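PDB 2AUW: DUF2442 domain-containing protein from Nitrosomonas europaea, which is of unknown function but may bind DNA. Local coordinates for residues A83-G88 with H92-D97. Numbering follows the deposited sequence.
Sequences AKEQAG and HEMFGD
Glu85 and Met94, a selenomethionine, run antiparallel past one another, each reaching from its own helix toward the backbone of the other. Glu85 CG lies 3.8 Å from Met94 SE, while further out Glu85 OE2 comes 3.8 Å from Met94 CG, so the side chain of Glu85 lies alongside the CG-SE part of Met94. Glu85 spans the gap because its side chain is extended beyond CG (chi2 165°), whereas Met94 bends at its selenium (chi3 65°), turning the methyl aside from the line of approach. The polar side of the contact shows how a water can reconcile like charges. Glu85 OE2 and Glu93 OE1 stand 4.5 Å apart. One water donates to both of these oxygens, Glu85 OE2 and Glu93 OE1, at 2.6 Å each, which should ease their repulsion. Glu85 OE2 is also hydrogen-bonded to Ser91 OG, which also accepts the Met94 N-H in the first turn of helix 92-101. Gly88, with positive phi, closes helix 76-86 in a Schellman motif. A short loop thus joins helix 76-86, packed against strand 31-35, to helix 92-101 at the start of the C-terminal helices, and this surface contact bridges the two helices across that loop.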
ATOM      1  N   ALA B  83       6.508  -3.250 -24.425  1.00 20.96           N
ATOM      2  CA  ALA B  83       5.602  -4.225 -25.011  1.00 21.85           C
ATOM      3  C   ALA B  83       4.251  -3.561 -25.222  1.00 22.34           C
ATOM      4  O   ALA B  83       3.617  -3.707 -26.295  1.00 22.13           O
ATOM      5  CB  ALA B  83       5.473  -5.468 -24.094  1.00 22.75           C
ATOM      6  N   LYS B  84       3.788  -2.822 -24.204  1.00 22.33           N
ATOM      7  CA  LYS B  84       2.501  -2.093 -24.325  1.00 23.88           C
ATOM      8  C   LYS B  84       2.538  -1.042 -25.453  1.00 24.23           C
ATOM      9  O   LYS B  84       1.645  -0.983 -26.328  1.00 24.20           O
ATOM     10  CB  LYS B  84       2.109  -1.435 -22.998  1.00 23.57           C
ATOM     11  CG  LYS B  84       1.710  -2.443 -21.895  1.00 26.31           C
ATOM     12  CD  LYS B  84       0.771  -3.514 -22.454  1.00 30.77           C
ATOM     13  CE  LYS B  84       0.418  -4.580 -21.421  1.00 31.10           C
ATOM     14  NZ  LYS B  84      -0.760  -4.091 -20.703  1.00 33.46           N
ATOM     15  N   GLU B  85       3.578  -0.217 -25.429  1.00 24.09           N
ATOM     16  CA  GLU B  85       3.760   0.861 -26.407  1.00 24.44           C
ATOM     17  C   GLU B  85       3.822   0.321 -27.847  1.00 26.11           C
ATOM     18  O   GLU B  85       3.131   0.830 -28.758  1.00 27.35           O
ATOM     19  CB  GLU B  85       5.004   1.661 -26.020  1.00 24.03           C
ATOM     20  CG  GLU B  85       4.798   2.486 -24.722  1.00 22.64           C
ATOM     21  CD  GLU B  85       6.090   2.994 -24.129  1.00 29.12           C
ATOM     22  OE1 GLU B  85       7.108   2.953 -24.860  1.00 28.91           O
ATOM     23  OE2 GLU B  85       6.107   3.449 -22.950  1.00 24.60           O
ATOM     24  N   GLN B  86       4.553  -0.760 -28.039  1.00 26.80           N
ATOM     25  CA  GLN B  86       4.637  -1.391 -29.361  1.00 28.92           C
ATOM     26  C   GLN B  86       3.310  -1.984 -29.852  1.00 30.23           C
ATOM     27  O   GLN B  86       3.137  -2.181 -31.056  1.00 31.67           O
ATOM     28  CB  GLN B  86       5.741  -2.446 -29.399  1.00 28.14           C
ATOM     29  CG  GLN B  86       7.134  -1.874 -29.336  1.00 27.44           C
ATOM     30  CD  GLN B  86       8.181  -2.954 -29.308  1.00 26.79           C
ATOM     31  OE1 GLN B  86       7.931  -4.090 -29.730  1.00 25.91           O
ATOM     32  NE2 GLN B  86       9.359  -2.623 -28.790  1.00 22.40           N
ATOM     33  N   ALA B  87       2.385  -2.267 -28.937  1.00 30.80           N
ATOM     34  CA  ALA B  87       1.042  -2.734 -29.299  1.00 31.32           C
ATOM     35  C   ALA B  87       0.055  -1.569 -29.477  1.00 31.71           C
ATOM     36  O   ALA B  87      -1.134  -1.777 -29.705  1.00 32.65           O
ATOM     37  CB  ALA B  87       0.533  -3.750 -28.286  1.00 30.95           C
ATOM     38  N   GLY B  88       0.562  -0.344 -29.379  1.00 31.83           N
ATOM     39  CA  GLY B  88      -0.259   0.852 -29.507  1.00 31.75           C
ATOM     40  C   GLY B  88      -1.098   1.186 -28.287  1.00 32.19           C
ATOM     41  O   GLY B  88      -2.061   1.962 -28.381  1.00 32.66           O
ATOM     42  N   HIS B  92       2.269   2.404 -18.408  1.00 20.97           N
ATOM     43  CA  HIS B  92       2.432   3.054 -17.106  1.00 21.17           C
ATOM     44  C   HIS B  92       3.574   4.097 -17.085  1.00 21.78           C
ATOM     45  O   HIS B  92       3.518   5.047 -16.303  1.00 21.86           O
ATOM     46  CB  HIS B  92       2.675   1.993 -16.017  1.00 21.06           C
ATOM     47  CG  HIS B  92       4.043   1.400 -16.055  1.00 18.60           C
ATOM     48  ND1 HIS B  92       4.414   0.448 -16.977  1.00 19.51           N
ATOM     49  CD2 HIS B  92       5.134   1.622 -15.278  1.00 20.34           C
ATOM     50  CE1 HIS B  92       5.679   0.118 -16.777  1.00 21.22           C
ATOM     51  NE2 HIS B  92       6.138   0.818 -15.751  1.00 19.61           N
ATOM     52  N   GLU B  93       4.596   3.904 -17.924  1.00 22.42           N
ATOM     53  CA  GLU B  93       5.693   4.891 -18.067  1.00 23.07           C
ATOM     54  C   GLU B  93       5.252   6.179 -18.729  1.00 23.35           C
ATOM     55  O   GLU B  93       5.624   7.250 -18.276  1.00 23.69           O
ATOM     56  CB  GLU B  93       6.894   4.298 -18.807  1.00 22.86           C
ATOM     57  CG  GLU B  93       7.597   3.236 -17.999  1.00 24.85           C
ATOM     58  CD  GLU B  93       8.893   2.752 -18.626  1.00 27.56           C
ATOM     59  OE1 GLU B  93       9.247   3.161 -19.740  1.00 29.76           O
ATOM     60  OE2 GLU B  93       9.559   1.943 -17.991  1.00 26.94           O
HETATM   61  N   MSE B  94       4.434   6.089 -19.770  1.00 23.12           N
HETATM   62  CA  MSE B  94       3.853   7.284 -20.394  1.00 25.17           C
HETATM   63  C   MSE B  94       3.055   8.078 -19.357  1.00 23.73           C
HETATM   64  O   MSE B  94       3.161   9.310 -19.260  1.00 23.83           O
HETATM   65  CB  MSE B  94       2.965   6.878 -21.589  1.00 23.68           C
HETATM   66  CG  MSE B  94       3.761   6.491 -22.828  1.00 26.04           C
HETATM   67 SE   MSE B  94       2.646   5.598 -24.123  0.89 33.07          SE
HETATM   68  CE  MSE B  94       1.427   7.065 -24.563  1.00 27.99           C
ATOM     69  N   PHE B  95       2.290   7.354 -18.545  1.00 22.23           N
ATOM     70  CA  PHE B  95       1.467   7.939 -17.494  1.00 23.13           C
ATOM     71  C   PHE B  95       2.337   8.549 -16.384  1.00 22.57           C
ATOM     72  O   PHE B  95       2.099   9.691 -15.948  1.00 23.33           O
ATOM     73  CB  PHE B  95       0.520   6.868 -16.915  1.00 22.14           C
ATOM     74  CG  PHE B  95      -0.493   7.410 -15.931  1.00 23.72           C
ATOM     75  CD1 PHE B  95      -1.648   8.064 -16.392  1.00 25.54           C
ATOM     76  CD2 PHE B  95      -0.299   7.267 -14.554  1.00 22.92           C
ATOM     77  CE1 PHE B  95      -2.611   8.584 -15.511  1.00 23.89           C
ATOM     78  CE2 PHE B  95      -1.255   7.780 -13.638  1.00 24.23           C
ATOM     79  CZ  PHE B  95      -2.426   8.435 -14.129  1.00 24.51           C
ATOM     80  N   GLY B  96       3.325   7.795 -15.924  1.00 24.14           N
ATOM     81  CA  GLY B  96       4.291   8.298 -14.928  1.00 25.21           C
ATOM     82  C   GLY B  96       5.092   9.506 -15.415  1.00 25.70           C
ATOM     83  O   GLY B  96       5.323  10.450 -14.648  1.00 27.17           O
ATOM     84  N   ASP B  97       5.485   9.501 -16.685  1.00 26.43           N
ATOM     85  CA  ASP B  97       6.168  10.647 -17.311  1.00 26.85           C
ATOM     86  C   ASP B  97       5.267  11.889 -17.318  1.00 27.61           C
ATOM     87  O   ASP B  97       5.729  12.992 -17.023  1.00 27.50           O
ATOM     88  CB  ASP B  97       6.568  10.322 -18.749  1.00 27.99           C
ATOM     89  CG  ASP B  97       7.763   9.368 -18.844  1.00 28.42           C
ATOM     90  OD1 ASP B  97       8.353   8.999 -17.808  1.00 32.52           O
ATOM     91  OD2 ASP B  97       8.107   8.994 -19.977  1.00 32.51           O
TER
HETATM   92  O   HOH W   1       8.385   4.305 -21.939  1.00 29.08           O